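Local coordinates for core protein P7 (PDB 2Q82) that is a core protein of Pseudomonas phage phi12, probably with a structural part in the inner core particle of the virus, at residues I85-D90 and L99-L104; D34-V37 and N42-R45. One frame throughout, in Å; residues are numbered along the deposited sequence.

Contact 1 of 2, residues I85-D90 and L99-L104; sequences IIRVVD and LVDAEL
Arg-87 reaches from its strand to Asp-101 of helix 98-103 and to Leu-104, a strand-to-helix contact inside the beta-alpha-beta unit formed by strand 84-89, helix 98-103 and strand 109-111. The reach needs a straight side chain: CG lies anti to the backbone N (chi1 176°) and the chain stays extended as far as NE, which carries the guanidinium to Asp-101. The backbones come nearest at Arg-87 CA and Leu-104 CA, 7.8 Å apart.

The apolar part is small. Arg-87 CD passes Leu-104 CB at 4.1 Å, while Leu-104 also packs on Phe-74 of helix 68-76.

The charged part is a long salt bridge between Arg-87 and Asp-101. Its length is the evidence, Arg-87 NH2 standing 3.9 Å from Asp-101 CG; the guanidinium and carboxylate planes are turned 35° apart. Asp-101 OD1 is hydrogen-bonded to Ser-30 OG, at the end of strand 25-30, though the exact place of OD1 is less sure.

Two backbone carbonyls, Asp-101 O and Leu-104 O, lie near the guanidinium. Asp-101 O sits over one face, 4.2 Å from Arg-87 CZ, whereas Leu-104 O approaches obliquely, 3.3 Å from Arg-87 NH1. That same NH1 is satisfied by a hydrogen bond to Leu-107 O, and NH2 has a weak, long ion pair with Glu-109 OE2.

With the same reserve about OD1, a water bridges the charges: it lies at the guanidinium edge, in plane, accepting from Arg-87 NH2 at 3.2 Å and donating to Asp-101 OD1 at 2.8 Å.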
loop_
_atom_site.group_PDB
_atom_site.type_symbol
_atom_site.label_atom_id
_atom_site.label_comp_id
_atom_site.label_asym_id
_atom_site.label_seq_id
_atom_site.Cartn_x
_atom_site.Cartn_y
_atom_site.Cartn_z
ATOM N N ILE A 85 1.546 -10.997 4.325
ATOM C CA ILE A 85 2.977 -10.828 4.196
ATOM C C ILE A 85 3.663 -12.014 4.813
ATOM O O ILE A 85 3.346 -12.448 5.905
ATOM C CB ILE A 85 3.442 -9.597 4.948
ATOM C CG1 ILE A 85 2.780 -8.370 4.350
ATOM C CG2 ILE A 85 4.953 -9.494 4.922
ATOM C CD1 ILE A 85 1.494 -8.103 4.915
ATOM N N ILE A 86 4.644 -12.537 4.082
ATOM C CA ILE A 86 5.386 -13.665 4.564
ATOM C C ILE A 86 6.832 -13.225 4.624
ATOM O O ILE A 86 7.408 -12.850 3.602
ATOM C CB ILE A 86 5.272 -14.831 3.593
ATOM C CG1 ILE A 86 3.866 -15.435 3.645
ATOM C CG2 ILE A 86 6.318 -15.848 3.916
ATOM C CD1 ILE A 86 3.532 -16.364 2.483
ATOM N N ARG A 87 7.428 -13.284 5.805
ATOM C CA ARG A 87 8.812 -12.882 5.954
ATOM C C ARG A 87 9.734 -14.038 5.602
ATOM O O ARG A 87 9.655 -15.101 6.212
ATOM C CB ARG A 87 9.051 -12.455 7.380
ATOM C CG ARG A 87 10.465 -12.112 7.687
ATOM C CD ARG A 87 10.538 -11.737 9.134
ATOM N NE ARG A 87 11.913 -11.594 9.564
ATOM C CZ ARG A 87 12.287 -11.535 10.834
ATOM N NH1 ARG A 87 11.388 -11.606 11.803
ATOM N NH2 ARG A 87 13.570 -11.416 11.132
ATOM N N VAL A 88 10.613 -13.837 4.626
ATOM C CA VAL A 88 11.494 -14.924 4.244
ATOM C C VAL A 88 12.953 -14.781 4.596
ATOM O O VAL A 88 13.542 -13.700 4.557
ATOM C CB VAL A 88 11.408 -15.240 2.746
ATOM C CG1 VAL A 88 9.999 -15.625 2.390
ATOM C CG2 VAL A 88 11.874 -14.054 1.924
ATOM N N VAL A 89 13.527 -15.923 4.928
ATOM C CA VAL A 89 14.918 -16.005 5.282
ATOM C C VAL A 89 15.577 -17.163 4.558
ATOM O O VAL A 89 14.937 -17.914 3.837
ATOM C CB VAL A 89 15.103 -16.196 6.786
ATOM C CG1 VAL A 89 14.655 -14.942 7.513
ATOM C CG2 VAL A 89 14.320 -17.414 7.266
ATOM N N ASP A 90 16.873 -17.287 4.788
ATOM C CA ASP A 90 17.683 -18.331 4.206
ATOM C C ASP A 90 17.790 -18.208 2.711
ATOM O O ASP A 90 17.949 -19.205 2.019
ATOM C CB ASP A 90 17.139 -19.714 4.554
ATOM C CG ASP A 90 17.236 -20.019 6.030
ATOM O OD1 ASP A 90 18.133 -19.462 6.700
ATOM O OD2 ASP A 90 16.426 -20.831 6.516
ATOM N N LEU A 99 17.627 -3.330 11.117
ATOM C CA LEU A 99 16.495 -2.445 11.319
ATOM C C LEU A 99 15.221 -3.119 10.825
ATOM O O LEU A 99 14.223 -3.202 11.545
ATOM C CB LEU A 99 16.718 -1.133 10.575
ATOM C CG LEU A 99 15.544 -0.152 10.579
ATOM C CD1 LEU A 99 15.210 0.250 11.995
ATOM C CD2 LEU A 99 15.898 1.069 9.762
ATOM N N VAL A 100 15.255 -3.608 9.591
ATOM C CA VAL A 100 14.087 -4.275 9.033
ATOM C C VAL A 100 13.726 -5.499 9.871
ATOM O O VAL A 100 12.563 -5.718 10.207
ATOM C CB VAL A 100 14.335 -4.687 7.573
ATOM C CG1 VAL A 100 13.213 -5.580 7.070
ATOM C CG2 VAL A 100 14.425 -3.442 6.706
ATOM N N ASP A 101 14.720 -6.305 10.223
ATOM C CA ASP A 101 14.436 -7.487 11.020
ATOM C C ASP A 101 13.708 -7.137 12.312
ATOM O O ASP A 101 12.801 -7.843 12.733
ATOM C CB ASP A 101 15.715 -8.212 11.395
ATOM C CG ASP A 101 16.357 -8.900 10.217
ATOM O OD1 ASP A 101 15.760 -8.935 9.122
ATOM O OD2 ASP A 101 17.470 -9.413 10.410
ATOM N N ALA A 102 14.138 -6.058 12.953
ATOM C CA ALA A 102 13.528 -5.643 14.200
ATOM C C ALA A 102 12.096 -5.205 13.952
ATOM O O ALA A 102 11.178 -5.560 14.692
ATOM C CB ALA A 102 14.314 -4.503 14.808
ATOM N N GLU A 103 11.929 -4.419 12.901
ATOM C CA GLU A 103 10.630 -3.905 12.524
ATOM C C GLU A 103 9.646 -5.013 12.212
ATOM O O GLU A 103 8.464 -4.893 12.497
ATOM C CB GLU A 103 10.778 -3.022 11.306
ATOM C CG GLU A 103 11.676 -1.866 11.563
ATOM C CD GLU A 103 10.920 -0.697 12.101
ATOM O OE1 GLU A 103 10.182 -0.865 13.095
ATOM O OE2 GLU A 103 11.062 0.390 11.514
ATOM N N LEU A 104 10.141 -6.088 11.610
ATOM C CA LEU A 104 9.287 -7.210 11.252
ATOM C C LEU A 104 9.294 -8.306 12.296
ATOM O O LEU A 104 8.881 -9.426 12.006
ATOM C CB LEU A 104 9.757 -7.843 9.955
ATOM C CG LEU A 104 10.011 -6.958 8.742
ATOM C CD1 LEU A 104 10.653 -7.756 7.644
ATOM C CD2 LEU A 104 8.717 -6.384 8.266
HETATM O O HOH W 1 15.335 -11.616 8.521
#

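Contact 2 of 2, residues D34-V37 and N42-R45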
loop_
_atom_site.group_PDB
_atom_site.type_symbol
_atom_site.label_atom_id
_atom_site.label_comp_id
_atom_site.label_asym_id
_atom_site.label_seq_id
_atom_site.Cartn_x
_atom_site.Cartn_y
_atom_site.Cartn_z
ATOM N N ASP A 34 22.930 -5.830 -3.230
ATOM C CA ASP A 34 22.308 -6.164 -4.504
ATOM C C ASP A 34 21.267 -7.231 -4.289
ATOM O O ASP A 34 21.426 -8.118 -3.463
ATOM C CB ASP A 34 23.317 -6.712 -5.503
ATOM C CG ASP A 34 24.540 -5.856 -5.621
ATOM O OD1 ASP A 34 24.431 -4.720 -6.123
ATOM O OD2 ASP A 34 25.614 -6.334 -5.201
ATOM N N VAL A 35 20.205 -7.156 -5.079
ATOM C CA VAL A 35 19.143 -8.132 -4.954
ATOM C C VAL A 35 19.483 -9.431 -5.621
ATOM O O VAL A 35 20.142 -9.477 -6.653
ATOM C CB VAL A 35 17.874 -7.640 -5.579
ATOM C CG1 VAL A 35 17.438 -6.396 -4.921
ATOM C CG2 VAL A 35 18.096 -7.400 -6.995
ATOM N N PRO A 36 19.003 -10.525 -5.064
ATOM C CA PRO A 36 19.224 -11.881 -5.564
ATOM C C PRO A 36 18.350 -12.272 -6.692
ATOM O O PRO A 36 17.401 -11.580 -6.987
ATOM C CB PRO A 36 18.904 -12.752 -4.366
ATOM C CG PRO A 36 18.013 -11.932 -3.546
ATOM C CD PRO A 36 18.480 -10.539 -3.691
ATOM N N VAL A 37 18.681 -13.384 -7.333
ATOM C CA VAL A 37 17.817 -13.917 -8.365
ATOM C C VAL A 37 17.197 -15.095 -7.620
ATOM O O VAL A 37 17.874 -15.797 -6.867
ATOM C CB VAL A 37 18.567 -14.442 -9.598
ATOM C CG1 VAL A 37 17.580 -15.073 -10.559
ATOM C CG2 VAL A 37 19.284 -13.302 -10.289
ATOM N N ASN A 42 9.601 -12.782 -9.080
ATOM C CA ASN A 42 10.042 -11.472 -9.520
ATOM C C ASN A 42 10.636 -10.906 -8.249
ATOM O O ASN A 42 10.007 -10.946 -7.198
ATOM C CB ASN A 42 8.879 -10.611 -9.971
ATOM C CG ASN A 42 8.185 -11.182 -11.169
ATOM O OD1 ASN A 42 8.827 -11.585 -12.133
ATOM N ND2 ASN A 42 6.864 -11.221 -11.120
ATOM N N VAL A 43 11.848 -10.394 -8.337
ATOM C CA VAL A 43 12.513 -9.873 -7.165
ATOM C C VAL A 43 12.735 -8.384 -7.299
ATOM O O VAL A 43 13.139 -7.909 -8.354
ATOM C CB VAL A 43 13.829 -10.586 -6.963
ATOM C CG1 VAL A 43 14.607 -9.949 -5.839
ATOM C CG2 VAL A 43 13.551 -12.042 -6.664
HETATM N N MSE A 44 12.511 -7.637 -6.232
HETATM C CA MSE A 44 12.639 -6.219 -6.413
HETATM C C MSE A 44 12.797 -5.416 -5.140
HETATM O O MSE A 44 12.025 -5.578 -4.199
HETATM C CB MSE A 44 11.407 -5.764 -7.171
HETATM C CG MSE A 44 11.403 -4.340 -7.572
HETATM SE SE MSE A 44 12.116 -3.894 -9.342
HETATM C CE MSE A 44 12.844 -5.561 -10.045
ATOM N N ARG A 45 13.796 -4.543 -5.110
ATOM C CA ARG A 45 13.978 -3.728 -3.929
ATOM C C ARG A 45 12.897 -2.641 -3.905
ATOM O O ARG A 45 12.625 -1.999 -4.920
ATOM C CB ARG A 45 15.358 -3.080 -3.905
ATOM C CG ARG A 45 15.568 -2.217 -2.679
ATOM C CD ARG A 45 17.001 -1.781 -2.529
ATOM N NE ARG A 45 17.900 -2.889 -2.232
ATOM C CZ ARG A 45 17.932 -3.554 -1.081
ATOM N NH1 ARG A 45 17.108 -3.239 -0.094
ATOM N NH2 ARG A 45 18.809 -4.528 -0.904
#
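Val-35 meets two residues of strand 42-45 at once, its CB resting 4.0 Å from Val-43 CG1 and its CG1 4.0 Å from Arg-45 CB. These pairings, with Val-35 opposite Arg-45 and Pro-36 opposite Val-43, show that the loop runs antiparallel to the strand. It is not a further strand of the sheet, however: no hydrogen bond joins the segments, and Val-35 CA is 6.9 Å from Arg-45 CA. The chain of Arg-45 bends at chi3 (-67°) and brings the guanidinium obliquely past Val-35 CG1. Its NH2 is hydrogen-bonded to two carbonyls ahead of the loop segment, Gly-33 O and His-31 O.

At Pro-36 the contact is made mainly by the backbone. Its carbonyl O lies against the isopropyl group of Val-43, 3.4 Å from CG1 and 3.7 Å from CB, while the ring is more distant, Pro-36 CD lying 4.5 Å from Val-43 CG1. Val-43 offers CG1 to both loop residues because that methyl is anti to the backbone N (chi1 174°). Past this point the CB of Val-37 points away from the strand.

Strand 42-45 is the outermost strand of the parallel sheet on this side, and loop 34-37 packs on the side chains of one of its faces: Val-35 also touches Val-62 of strand 59-63, which Val-43 and Arg-45 touch as well, and Pro-36 leans on Val-91 in the loop following strand 84-89.

Overall arrangement
Contact 2 closes before contact 1 opens along the chain, and both lie within the one N-terminal core domain. They reach the same parallel sheet, whose strands run in the order 42-45, 59-63, 25-30, 84-89, 109-111. Contact 2 involves an outermost strand; contact 1 starts from strand 84-89, beside the other outermost strand. Their centres are 15 Å apart and their nearest atoms about 7 Å, so they do not touch. Contact 1 is buried, joining sheet to helix, whereas contact 2 lies at the surface and joins a loop to the sheet. The two contacts thus join different parts of one alpha/beta fold.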